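Local coordinates for protein cysteine protease (Listeria monocytogenes, PDB 5HU4) that anchors surface proteins to the bacterial cell wall, cleaving their C-terminal sorting signal and holding the product as a thioester before transferring it to the wall, at residues Ala2-Ile7 and Leu16-Gly21; Thr33-Gln38 and Ile98-Asp103; Lys70-Asp75 and Asn139-Ser144; Thr85-Ile90 and Phe121-Glu126. All blocks are in the same frame, centred on the assembly; numbering follows the deposited sequence.

Contact 1: Ala2-Ile7 and Leu16-Gly21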
loop_
_atom_site.group_PDB
_atom_site.type_symbol
_atom_site.label_atom_id
_atom_site.label_comp_id
_atom_site.label_asym_id
_atom_site.label_seq_id
_atom_site.Cartn_x
_atom_site.Cartn_y
_atom_site.Cartn_z
ATOM N N ALA A 2 2.022 0.855 16.846
ATOM C CA ALA A 2 1.952 1.905 15.839
ATOM C C ALA A 2 1.104 1.453 14.655
ATOM O O ALA A 2 1.077 2.105 13.612
ATOM C CB ALA A 2 3.349 2.298 15.381
ATOM N N VAL A 3 0.423 0.326 14.828
ATOM C CA VAL A 3 -0.427 -0.240 13.787
ATOM C C VAL A 3 -1.724 0.551 13.648
ATOM O O VAL A 3 -2.380 0.865 14.644
ATOM C CB VAL A 3 -0.760 -1.717 14.080
ATOM C CG1 VAL A 3 -1.688 -2.283 13.015
ATOM C CG2 VAL A 3 0.515 -2.537 14.173
ATOM N N VAL A 4 -2.092 0.873 12.412
ATOM C CA VAL A 4 -3.319 1.617 12.155
ATOM C C VAL A 4 -4.329 0.774 11.378
ATOM O O VAL A 4 -5.511 1.110 11.317
ATOM C CB VAL A 4 -3.038 2.915 11.374
ATOM C CG1 VAL A 4 -2.214 3.876 12.218
ATOM C CG2 VAL A 4 -2.334 2.607 10.069
ATOM N N GLY A 5 -3.858 -0.321 10.787
ATOM C CA GLY A 5 -4.726 -1.203 10.028
ATOM C C GLY A 5 -3.977 -2.178 9.138
ATOM O O GLY A 5 -2.829 -2.526 9.411
ATOM N N SER A 6 -4.634 -2.617 8.069
ATOM C CA SER A 6 -4.050 -3.597 7.161
ATOM C C SER A 6 -4.250 -3.222 5.696
ATOM O O SER A 6 -5.181 -2.496 5.349
ATOM C CB SER A 6 -4.645 -4.984 7.417
ATOM O OG SER A 6 -4.312 -5.453 8.711
ATOM N N ILE A 7 -3.363 -3.725 4.843
ATOM C CA ILE A 7 -3.512 -3.586 3.401
ATOM C C ILE A 7 -3.310 -4.948 2.743
ATOM O O ILE A 7 -2.463 -5.733 3.168
ATOM C CB ILE A 7 -2.520 -2.557 2.809
ATOM C CG1 ILE A 7 -2.714 -2.437 1.295
ATOM C CG2 ILE A 7 -1.081 -2.927 3.144
ATOM C CD1 ILE A 7 -1.685 -1.582 0.613
ATOM N N LEU A 16 -0.429 -7.326 4.627
ATOM C CA LEU A 16 0.462 -6.706 5.601
ATOM C C LEU A 16 -0.261 -5.803 6.592
ATOM O O LEU A 16 -1.404 -5.402 6.372
ATOM C CB LEU A 16 1.539 -5.896 4.875
ATOM C CG LEU A 16 2.361 -6.636 3.819
ATOM C CD1 LEU A 16 3.205 -5.653 3.029
ATOM C CD2 LEU A 16 3.234 -7.702 4.463
ATOM N N LEU A 17 0.423 -5.488 7.687
ATOM C CA LEU A 17 -0.058 -4.502 8.643
ATOM C C LEU A 17 0.388 -3.114 8.202
ATOM O O LEU A 17 1.453 -2.959 7.607
ATOM C CB LEU A 17 0.462 -4.806 10.049
ATOM C CG LEU A 17 -0.015 -6.099 10.710
ATOM C CD1 LEU A 17 0.691 -6.305 12.040
ATOM C CD2 LEU A 17 -1.523 -6.081 10.900
ATOM N N VAL A 18 -0.429 -2.106 8.488
ATOM C CA VAL A 18 -0.077 -0.734 8.145
ATOM C C VAL A 18 0.403 0.019 9.381
ATOM O O VAL A 18 -0.276 0.046 10.407
ATOM C CB VAL A 18 -1.260 0.021 7.514
ATOM C CG1 VAL A 18 -0.820 1.404 7.062
ATOM C CG2 VAL A 18 -1.821 -0.765 6.340
ATOM N N PHE A 19 1.583 0.621 9.277
ATOM C CA PHE A 19 2.165 1.367 10.385
ATOM C C PHE A 19 2.132 2.862 10.104
ATOM O O PHE A 19 2.129 3.289 8.951
ATOM C CB PHE A 19 3.602 0.910 10.645
ATOM C CG PHE A 19 3.706 -0.500 11.152
ATOM C CD1 PHE A 19 3.685 -1.570 10.271
ATOM C CD2 PHE A 19 3.829 -0.756 12.508
ATOM C CE1 PHE A 19 3.777 -2.868 10.734
ATOM C CE2 PHE A 19 3.925 -2.053 12.977
ATOM C CZ PHE A 19 3.899 -3.111 12.088
ATOM N N LYS A 20 2.107 3.655 11.168
ATOM C CA LYS A 20 2.089 5.104 11.035
ATOM C C LYS A 20 3.511 5.653 10.995
ATOM O O LYS A 20 4.243 5.577 11.982
ATOM C CB LYS A 20 1.300 5.737 12.184
ATOM C CG LYS A 20 0.579 7.023 11.814
ATOM C CD LYS A 20 -0.235 7.548 12.986
ATOM C CE LYS A 20 -1.377 8.435 12.516
ATOM N NZ LYS A 20 -2.319 8.759 13.626
ATOM N N GLY A 21 3.901 6.194 9.846
ATOM C CA GLY A 21 5.215 6.790 9.689
ATOM C C GLY A 21 6.234 5.868 9.047
ATOM O O GLY A 21 6.343 4.695 9.405
#
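Val18 meets segment 2-7 with both methyls. Its CG1 touches Val4 CG2 at 3.6 Å, whereas CG2 lies against the opposing backbone, 3.5 Å from Ser6 C, and comes within 3.9 Å of Ile7 CG2, the valine and isoleucine side chains crossing at about a right angle. On the other face of the sheet, Val3 CG2 approaches the Phe19 ring obliquely, 3.6 Å from CE2; chi1 of 178° sends Val3 CG1 anti to the backbone N, while CG2 stands anti to the carbonyl carbon. Ser6 OG rests beside Leu17 CD2 on that same face. These side chains are set by an antiparallel hairpin, strands 3-9 and 14-19, with which the sortase fold begins. Gly5 faces Val18 as a hydrogen-bonded pair and Ser6 faces Leu17 as a non-hydrogen-bonded one, but Val3 faces Phe19: the register slips by one residue, a beta bulge at Val4. The backbone of Val18 is bonded through both N and O at that slip. Val4 N reaches Val18 O at 2.8 Å, nearly straight at 172°, and Val18 N donates to Gly5 O at 2.6 Å from 40° above the carbonyl plane. Beyond the bulge, Ile7 and Leu16 exchange two backbone bonds. Further out, Val18 and Ile7 both pack on Leu47 and Leu73, Phe19 is backed by Ala29 and Thr32, and Ser6 bonds through its backbone to Thr74 of strand 70-74, which flanks strand 3-9.

Contact 2: Thr33-Gln38 and Ile98-Asp103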
loop_
_atom_site.group_PDB
_atom_site.type_symbol
_atom_site.label_atom_id
_atom_site.label_comp_id
_atom_site.label_asym_id
_atom_site.label_seq_id
_atom_site.Cartn_x
_atom_site.Cartn_y
_atom_site.Cartn_z
ATOM N N THR A 33 2.782 4.540 6.340
ATOM C CA THR A 33 2.259 5.816 5.863
ATOM C C THR A 33 3.405 6.788 5.604
ATOM O O THR A 33 4.457 6.695 6.237
ATOM C CB THR A 33 1.278 6.438 6.871
ATOM O OG1 THR A 33 1.973 6.746 8.087
ATOM C CG2 THR A 33 0.139 5.475 7.172
ATOM N N MET A 34 3.202 7.719 4.677
ATOM C CA MET A 34 4.281 8.606 4.256
ATOM C C MET A 34 4.000 10.078 4.556
ATOM O O MET A 34 4.907 10.909 4.512
ATOM C CB MET A 34 4.559 8.414 2.765
ATOM C CG MET A 34 5.138 7.047 2.440
ATOM S SD MET A 34 5.544 6.837 0.698
ATOM C CE MET A 34 7.314 7.099 0.740
ATOM N N ARG A 35 2.746 10.401 4.855
ATOM C CA ARG A 35 2.406 11.734 5.337
ATOM C C ARG A 35 1.671 11.642 6.668
ATOM O O ARG A 35 0.897 10.714 6.898
ATOM C CB ARG A 35 1.552 12.498 4.322
ATOM C CG ARG A 35 2.087 12.496 2.902
ATOM C CD ARG A 35 1.458 13.615 2.081
ATOM N NE ARG A 35 0.064 13.843 2.449
ATOM C CZ ARG A 35 -0.969 13.226 1.884
ATOM N NH1 ARG A 35 -0.769 12.340 0.920
ATOM N NH2 ARG A 35 -2.202 13.496 2.286
ATOM N N SER A 36 1.919 12.612 7.540
ATOM C CA SER A 36 1.296 12.643 8.857
ATOM C C SER A 36 -0.212 12.863 8.771
ATOM O O SER A 36 -0.952 12.528 9.696
ATOM C CB SER A 36 1.930 13.741 9.717
ATOM O OG SER A 36 1.638 15.026 9.192
ATOM N N ASP A 37 -0.662 13.411 7.647
ATOM C CA ASP A 37 -2.034 13.890 7.522
ATOM C C ASP A 37 -2.965 12.958 6.746
ATOM O O ASP A 37 -4.184 13.133 6.784
ATOM C CB ASP A 37 -2.038 15.261 6.849
ATOM C CG ASP A 37 -1.704 15.184 5.372
ATOM O OD1 ASP A 37 -0.505 15.091 5.031
ATOM O OD2 ASP A 37 -2.646 15.210 4.550
ATOM N N GLN A 38 -2.400 11.981 6.042
ATOM C CA GLN A 38 -3.189 11.152 5.131
ATOM C C GLN A 38 -4.291 10.369 5.847
ATOM O O GLN A 38 -4.114 9.898 6.971
ATOM C CB GLN A 38 -2.280 10.195 4.353
ATOM C CG GLN A 38 -1.618 9.109 5.185
ATOM C CD GLN A 38 -0.601 8.313 4.387
ATOM O OE1 GLN A 38 0.493 8.797 4.094
ATOM N NE2 GLN A 38 -0.962 7.087 4.023
ATOM N N ILE A 98 3.661 11.438 -3.681
ATOM C CA ILE A 98 3.281 11.301 -2.278
ATOM C C ILE A 98 2.193 12.316 -1.913
ATOM O O ILE A 98 1.332 12.048 -1.068
ATOM C CB ILE A 98 4.521 11.463 -1.358
ATOM C CG1 ILE A 98 5.207 10.111 -1.155
ATOM C CG2 ILE A 98 4.152 12.056 -0.010
ATOM C CD1 ILE A 98 6.709 10.158 -1.328
ATOM N N ASP A 99 2.223 13.465 -2.585
ATOM C CA ASP A 99 1.281 14.556 -2.336
ATOM C C ASP A 99 -0.182 14.125 -2.407
ATOM O O ASP A 99 -0.543 13.236 -3.180
ATOM C CB ASP A 99 1.518 15.693 -3.332
ATOM C CG ASP A 99 2.952 16.176 -3.334
ATOM O OD1 ASP A 99 3.601 16.112 -2.270
ATOM O OD2 ASP A 99 3.427 16.628 -4.398
ATOM N N ASN A 100 -1.016 14.767 -1.595
ATOM C CA ASN A 100 -2.446 14.487 -1.577
ATOM C C ASN A 100 -3.113 14.870 -2.895
ATOM O O ASN A 100 -2.616 15.726 -3.627
ATOM C CB ASN A 100 -3.112 15.227 -0.417
ATOM C CG ASN A 100 -4.522 14.740 -0.144
ATOM O OD1 ASN A 100 -4.728 13.607 0.289
ATOM N ND2 ASN A 100 -5.502 15.598 -0.398
ATOM N N THR A 101 -4.236 14.227 -3.197
ATOM C CA THR A 101 -4.960 14.499 -4.430
ATOM C C THR A 101 -6.433 14.771 -4.151
ATOM O O THR A 101 -6.916 14.546 -3.039
ATOM C CB THR A 101 -4.837 13.330 -5.424
ATOM O OG1 THR A 101 -5.271 12.117 -4.800
ATOM C CG2 THR A 101 -3.395 13.172 -5.890
ATOM N N LYS A 102 -7.145 15.264 -5.159
ATOM C CA LYS A 102 -8.571 15.537 -5.010
ATOM C C LYS A 102 -9.365 14.246 -5.131
ATOM O O LYS A 102 -10.333 14.023 -4.404
ATOM C CB LYS A 102 -9.049 16.557 -6.048
ATOM C CG LYS A 102 -8.570 17.992 -5.818
ATOM C CD LYS A 102 -7.965 18.183 -4.431
ATOM C CE LYS A 102 -8.427 19.472 -3.772
ATOM N NZ LYS A 102 -8.044 19.515 -2.332
ATOM N N ASP A 103 -8.937 13.394 -6.054
ATOM C CA ASP A 103 -9.516 12.068 -6.210
ATOM C C ASP A 103 -9.064 11.162 -5.072
ATOM O O ASP A 103 -7.941 11.284 -4.579
ATOM C CB ASP A 103 -9.115 11.463 -7.555
ATOM C CG ASP A 103 -7.609 11.335 -7.708
ATOM O OD1 ASP A 103 -6.930 12.377 -7.834
ATOM O OD2 ASP A 103 -7.104 10.193 -7.698
#
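Met34 and Ile98 mark the closest passage of two irregular loops, their CA atoms 7.1 Å apart, with no backbone-to-backbone bond between the segments. Met34 crosses Ile98 at about a right angle and lays CE 3.7 Å from Ile98 CD1. The polar half of the contact belongs to Arg35. Its aliphatic part slides past Ile98, Arg35 CG lying 3.6 Å from Ile98 CG2, and the guanidinium then reaches the second loop: Arg35 NH1 donates to Ile98 O at 2.9 Å, and NH2 makes a longer bond to Asn100 OD1 at 3.2 Å, standing above the amide carbonyl plane. That oxygen has a stronger partner in Asn44 N. A bend at chi3 (-35°) places NE, which bonds Asp37 OD1 while NH2 takes OD2, a side-on salt bridge that should fix the rotation of the flat group. Gln38 CB lies over one guanidinium face and Asn100 N over the opposite one, both toward the rim. Behind them, Gln38 OE1 accepts from both Met34 N and Arg35 N. Such an arginine, tied to an aspartate of its own loop and to a carbonyl of another, here joins the loop after strand 31-33 to the one before strand 105-111, which ends at the catalytic Cys111 of the sortase barrel.

Contact 3: Lys70-Asp75 and Asn139-Ser144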
loop_
_atom_site.group_PDB
_atom_site.type_symbol
_atom_site.label_atom_id
_atom_site.label_comp_id
_atom_site.label_asym_id
_atom_site.label_seq_id
_atom_site.Cartn_x
_atom_site.Cartn_y
_atom_site.Cartn_z
ATOM N N LYS A 70 -7.278 -5.412 -7.568
ATOM C CA LYS A 70 -7.880 -4.767 -6.411
ATOM C C LYS A 70 -6.869 -4.599 -5.284
ATOM O O LYS A 70 -6.048 -5.485 -5.034
ATOM C CB LYS A 70 -9.084 -5.569 -5.912
ATOM C CG LYS A 70 -10.121 -5.887 -6.978
ATOM C CD LYS A 70 -10.643 -4.629 -7.652
ATOM C CE LYS A 70 -11.951 -4.907 -8.376
ATOM N NZ LYS A 70 -12.031 -4.190 -9.680
ATOM N N ILE A 71 -6.927 -3.453 -4.614
ATOM C CA ILE A 71 -6.154 -3.233 -3.400
ATOM C C ILE A 71 -7.116 -2.995 -2.245
ATOM O O ILE A 71 -7.987 -2.126 -2.322
ATOM C CB ILE A 71 -5.194 -2.038 -3.527
ATOM C CG1 ILE A 71 -4.267 -2.218 -4.728
ATOM C CG2 ILE A 71 -4.382 -1.871 -2.250
ATOM C CD1 ILE A 71 -3.406 -1.008 -5.016
ATOM N N TYR A 72 -6.967 -3.773 -1.180
ATOM C CA TYR A 72 -7.861 -3.654 -0.037
ATOM C C TYR A 72 -7.160 -3.018 1.153
ATOM O O TYR A 72 -6.058 -3.413 1.528
ATOM C CB TYR A 72 -8.425 -5.024 0.338
ATOM C CG TYR A 72 -9.256 -5.631 -0.766
ATOM C CD1 TYR A 72 -10.599 -5.310 -0.904
ATOM C CD2 TYR A 72 -8.696 -6.514 -1.679
ATOM C CE1 TYR A 72 -11.362 -5.857 -1.916
ATOM C CE2 TYR A 72 -9.452 -7.067 -2.693
ATOM C CZ TYR A 72 -10.785 -6.732 -2.807
ATOM O OH TYR A 72 -11.544 -7.280 -3.815
ATOM N N LEU A 73 -7.818 -2.023 1.734
ATOM C CA LEU A 73 -7.269 -1.267 2.848
ATOM C C LEU A 73 -8.318 -1.145 3.943
ATOM O O LEU A 73 -9.497 -0.939 3.654
ATOM C CB LEU A 73 -6.817 0.115 2.375
ATOM C CG LEU A 73 -6.154 1.061 3.375
ATOM C CD1 LEU A 73 -4.810 0.514 3.831
ATOM C CD2 LEU A 73 -5.999 2.444 2.761
ATOM N N THR A 74 -7.902 -1.280 5.198
ATOM C CA THR A 74 -8.848 -1.179 6.303
ATOM C C THR A 74 -8.237 -0.554 7.554
ATOM O O THR A 74 -7.042 -0.693 7.822
ATOM C CB THR A 74 -9.432 -2.562 6.671
ATOM O OG1 THR A 74 -10.501 -2.399 7.612
ATOM C CG2 THR A 74 -8.361 -3.467 7.270
ATOM N N ASP A 75 -9.075 0.154 8.304
ATOM C CA ASP A 75 -8.698 0.695 9.602
ATOM C C ASP A 75 -9.426 -0.088 10.687
ATOM O O ASP A 75 -9.538 0.363 11.829
ATOM C CB ASP A 75 -9.029 2.188 9.692
ATOM C CG ASP A 75 -10.438 2.507 9.214
ATOM O OD1 ASP A 75 -11.253 1.571 9.066
ATOM O OD2 ASP A 75 -10.732 3.700 8.991
ATOM N N ASN A 139 -11.841 -11.489 7.360
ATOM C CA ASN A 139 -11.245 -12.809 7.193
ATOM C C ASN A 139 -11.047 -13.188 5.728
ATOM O O ASN A 139 -10.217 -14.038 5.410
ATOM C CB ASN A 139 -12.100 -13.871 7.890
ATOM C CG ASN A 139 -11.680 -14.106 9.328
ATOM O OD1 ASN A 139 -12.232 -13.512 10.255
ATOM N ND2 ASN A 139 -10.695 -14.977 9.523
ATOM N N LYS A 140 -11.805 -12.558 4.836
ATOM C CA LYS A 140 -11.695 -12.863 3.414
ATOM C C LYS A 140 -10.515 -12.142 2.775
ATOM O O LYS A 140 -9.710 -12.754 2.073
ATOM C CB LYS A 140 -12.983 -12.496 2.676
ATOM C CG LYS A 140 -13.135 -13.202 1.337
ATOM C CD LYS A 140 -14.073 -12.457 0.401
ATOM C CE LYS A 140 -14.283 -13.238 -0.887
ATOM N NZ LYS A 140 -13.009 -13.822 -1.393
ATOM N N TYR A 141 -10.412 -10.840 3.022
ATOM C CA TYR A 141 -9.399 -10.023 2.365
ATOM C C TYR A 141 -8.154 -9.825 3.221
ATOM O O TYR A 141 -7.061 -9.627 2.695
ATOM C CB TYR A 141 -9.987 -8.669 1.972
ATOM C CG TYR A 141 -11.082 -8.784 0.939
ATOM C CD1 TYR A 141 -10.816 -9.309 -0.319
ATOM C CD2 TYR A 141 -12.378 -8.374 1.217
ATOM C CE1 TYR A 141 -11.810 -9.424 -1.269
ATOM C CE2 TYR A 141 -13.378 -8.482 0.271
ATOM C CZ TYR A 141 -13.088 -9.007 -0.972
ATOM O OH TYR A 141 -14.077 -9.119 -1.920
ATOM N N PHE A 142 -8.311 -9.890 4.537
ATOM C CA PHE A 142 -7.164 -9.801 5.432
ATOM C C PHE A 142 -7.061 -11.037 6.326
ATOM O O PHE A 142 -7.230 -10.936 7.540
ATOM C CB PHE A 142 -7.259 -8.536 6.290
ATOM C CG PHE A 142 -7.568 -7.298 5.501
ATOM C CD1 PHE A 142 -6.561 -6.617 4.837
ATOM C CD2 PHE A 142 -8.865 -6.818 5.415
ATOM C CE1 PHE A 142 -6.841 -5.480 4.106
ATOM C CE2 PHE A 142 -9.152 -5.682 4.685
ATOM C CZ PHE A 142 -8.138 -5.012 4.030
ATOM N N PRO A 143 -6.785 -12.211 5.729
ATOM C CA PRO A 143 -6.830 -13.459 6.497
ATOM C C PRO A 143 -5.552 -13.707 7.290
ATOM O O PRO A 143 -4.518 -13.086 7.023
ATOM C CB PRO A 143 -7.015 -14.519 5.415
ATOM C CG PRO A 143 -6.273 -13.958 4.254
ATOM C CD PRO A 143 -6.475 -12.463 4.309
ATOM N N SER A 144 -5.593 -14.538 8.310
ATOM C CA SER A 144 -4.521 -14.623 9.280
ATOM C C SER A 144 -3.209 -15.303 8.907
ATOM O O SER A 144 -2.945 -15.643 7.789
ATOM C CB SER A 144 -5.045 -15.250 10.581
ATOM O OG SER A 144 -5.297 -14.308 11.582
#
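Tyr72 and Tyr141 stack face to face, their ring centroids 3.8 Å apart and their planes inclined by 17°. The overlap is deep: Tyr141 CD1 sits over the centre of the Tyr72 ring, Tyr72 CE1 over the centre of the Tyr141 ring, and Tyr72 CZ comes within 3.3 Å of Tyr141 CE1. Lys140 CD lies over the opposite face of Tyr141, toward its rim. Phe142 is oriented quite differently. It is the first residue to leave helical geometry at the end of helix 135-141, and its ring turns an edge to the strand, with Phe142 CE1 3.4 Å from Tyr72 O and Leu73 N in the ring plane. This is how the C-terminal helix closes on the sortase barrel, against strand 70-74, which itself runs between strands 3-9 and 78-91. Over one face of Phe142 lies Thr74 CG2, a CH-pi contact 3.7 Å from the centroid and 21° off the ring normal; Tyr141 CB lies over the other face. Chi1 of -171° sets Thr74 OG1 anti to the backbone N, and this hydroxyl is engaged by Asn78 O and Leu76 N. Tyr72 CB also touches Phe142 CZ, at 3.7 Å, while Leu79, Ser6 and Ala8 border Phe142 from the adjoining strands.

Contact 4: Thr85-Ile90 and Phe121-Glu126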
loop_
_atom_site.group_PDB
_atom_site.type_symbol
_atom_site.label_atom_id
_atom_site.label_comp_id
_atom_site.label_asym_id
_atom_site.label_seq_id
_atom_site.Cartn_x
_atom_site.Cartn_y
_atom_site.Cartn_z
ATOM N N THR A 85 -4.874 1.525 -11.395
ATOM C CA THR A 85 -5.111 2.198 -12.666
ATOM C C THR A 85 -3.810 2.582 -13.363
ATOM O O THR A 85 -3.791 2.801 -14.574
ATOM C CB THR A 85 -5.970 3.462 -12.480
ATOM O OG1 THR A 85 -5.337 4.344 -11.544
ATOM C CG2 THR A 85 -7.353 3.096 -11.970
ATOM N N GLU A 86 -2.721 2.662 -12.604
ATOM C CA GLU A 86 -1.427 2.978 -13.195
ATOM C C GLU A 86 -0.275 2.332 -12.426
ATOM O O GLU A 86 -0.273 2.277 -11.196
ATOM C CB GLU A 86 -1.243 4.502 -13.286
ATOM C CG GLU A 86 -0.377 5.136 -12.209
ATOM C CD GLU A 86 -0.280 6.645 -12.353
ATOM O OE1 GLU A 86 -1.260 7.342 -12.010
ATOM O OE2 GLU A 86 0.776 7.135 -12.811
ATOM N N THR A 87 0.683 1.800 -13.178
ATOM C CA THR A 87 1.907 1.243 -12.619
ATOM C C THR A 87 3.092 1.878 -13.335
ATOM O O THR A 87 3.101 1.968 -14.562
ATOM C CB THR A 87 1.972 -0.289 -12.768
ATOM O OG1 THR A 87 1.899 -0.639 -14.155
ATOM C CG2 THR A 87 0.825 -0.952 -12.020
ATOM N N LYS A 88 4.089 2.318 -12.576
ATOM C CA LYS A 88 5.198 3.053 -13.169
ATOM C C LYS A 88 6.481 2.950 -12.356
ATOM O O LYS A 88 6.459 2.620 -11.170
ATOM C CB LYS A 88 4.816 4.525 -13.340
ATOM C CG LYS A 88 4.497 5.234 -12.032
ATOM C CD LYS A 88 3.991 6.648 -12.272
ATOM C CE LYS A 88 3.452 7.265 -10.990
ATOM N NZ LYS A 88 2.708 8.527 -11.251
ATOM N N THR A 89 7.601 3.231 -13.014
ATOM C CA THR A 89 8.892 3.319 -12.348
ATOM C C THR A 89 9.391 4.758 -12.400
ATOM O O THR A 89 9.475 5.354 -13.473
ATOM C CB THR A 89 9.933 2.387 -12.991
ATOM O OG1 THR A 89 9.439 1.041 -12.988
ATOM C CG2 THR A 89 11.247 2.444 -12.225
ATOM N N ILE A 90 9.710 5.317 -11.237
ATOM C CA ILE A 90 10.162 6.701 -11.155
ATOM C C ILE A 90 11.471 6.818 -10.383
ATOM O O ILE A 90 11.901 5.871 -9.724
ATOM C CB ILE A 90 9.112 7.602 -10.475
ATOM C CG1 ILE A 90 8.915 7.181 -9.017
ATOM C CG2 ILE A 90 7.792 7.549 -11.226
ATOM C CD1 ILE A 90 8.062 8.140 -8.213
ATOM N N PHE A 121 9.325 1.741 -7.825
ATOM C CA PHE A 121 8.145 1.269 -8.538
ATOM C C PHE A 121 6.903 1.807 -7.842
ATOM O O PHE A 121 6.787 1.728 -6.617
ATOM C CB PHE A 121 8.105 -0.258 -8.606
ATOM C CG PHE A 121 6.924 -0.800 -9.367
ATOM C CD1 PHE A 121 5.739 -1.106 -8.714
ATOM C CD2 PHE A 121 6.998 -1.000 -10.737
ATOM C CE1 PHE A 121 4.652 -1.599 -9.414
ATOM C CE2 PHE A 121 5.913 -1.496 -11.438
ATOM C CZ PHE A 121 4.741 -1.796 -10.776
ATOM N N VAL A 122 5.978 2.356 -8.623
ATOM C CA VAL A 122 4.777 2.961 -8.064
ATOM C C VAL A 122 3.511 2.341 -8.645
ATOM O O VAL A 122 3.394 2.163 -9.858
ATOM C CB VAL A 122 4.749 4.481 -8.310
ATOM C CG1 VAL A 122 3.547 5.109 -7.624
ATOM C CG2 VAL A 122 6.034 5.120 -7.813
ATOM N N ALA A 123 2.569 2.012 -7.767
ATOM C CA ALA A 123 1.266 1.513 -8.185
ATOM C C ALA A 123 0.160 2.394 -7.609
ATOM O O ALA A 123 0.035 2.531 -6.390
ATOM C CB ALA A 123 1.081 0.069 -7.751
ATOM N N VAL A 124 -0.635 2.990 -8.490
ATOM C CA VAL A 124 -1.728 3.861 -8.074
ATOM C C VAL A 124 -3.078 3.191 -8.311
ATOM O O VAL A 124 -3.321 2.622 -9.378
ATOM C CB VAL A 124 -1.687 5.213 -8.821
ATOM C CG1 VAL A 124 -2.964 6.010 -8.578
ATOM C CG2 VAL A 124 -0.462 6.013 -8.406
ATOM N N GLY A 125 -3.948 3.253 -7.308
ATOM C CA GLY A 125 -5.281 2.693 -7.426
ATOM C C GLY A 125 -6.355 3.678 -7.008
ATOM O O GLY A 125 -6.259 4.296 -5.948
ATOM N N GLU A 126 -7.379 3.827 -7.843
ATOM C CA GLU A 126 -8.495 4.715 -7.537
ATOM C C GLU A 126 -9.528 4.015 -6.659
ATOM O O GLU A 126 -9.809 2.829 -6.846
ATOM C CB GLU A 126 -9.154 5.211 -8.826
ATOM C CG GLU A 126 -8.222 5.975 -9.754
ATOM C CD GLU A 126 -7.805 7.315 -9.187
ATOM O OE1 GLU A 126 -8.599 7.916 -8.432
ATOM O OE2 GLU A 126 -6.685 7.771 -9.498
HETATM O O HOH W 1 -5.075 6.670 -12.192
#
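Lys88 runs alongside Val122, the two side chains pointing the same way from a hydrogen-bonded antiparallel pair. From CB, chi1 of 61° puts Lys88 CG between the backbone N and the carbonyl carbon, where it lies 3.8 Å from Val122 CB. The chain stays extended, so Lys88 CE next meets Val122 CG1 at 4.0 Å, and at the tip Lys88 NZ forms a salt bridge with Glu86 OE2 at 2.8 Å, arriving from above the carboxylate plane. Glu86 lies beside Val124 in the same manner, its CG 3.6 Å from Val124 CB; the charged pair thus lies over Val122 and Val124 on one face of the sheet. Lys88 N and O both bond to Val122, the latter at 2.6 Å from Val122 N. Farther along, Thr85 N and Glu86 N share Val124 O, a classic beta bulge in which Glu86 N makes the longer bond. On the other face the end of the Phe121 side chain comes back toward strand 78-91: Lys88 O stands over its ring, and Phe121 CZ meets Thr87 CB at 3.7 Å. Its side chain is about 7 Å from that of the catalytic Cys111. The two long strands are neighbours in the sortase sheet, with strand 105-111 flanking 119-132 and strand 70-74 flanking 78-91.

Three of the four contacts belong to one curled sheet, the sortase barrel. Contact 1 is its N-terminal hairpin; contact 3 adds strand 70-74, next to strand 3-9, and the C-terminal helix; contact 4 pairs strands 78-91 and 119-132 on the opposite side of the chain's centre, about 20 Å between centres from contacts 1 and 3. Contact 2 joins loops, and touches contact 1 through Thr33, which bonds to Phe19 O and Gly21 N, and contact 4 through Asp103 and Glu126, like charges lying close. Along the chain contact 1 closes first, contact 2 alternates with 3 and 4, and contact 4 falls within the span of contact 3. Chain ends and distant loops thereby join around one domain carrying His50 and Cys111.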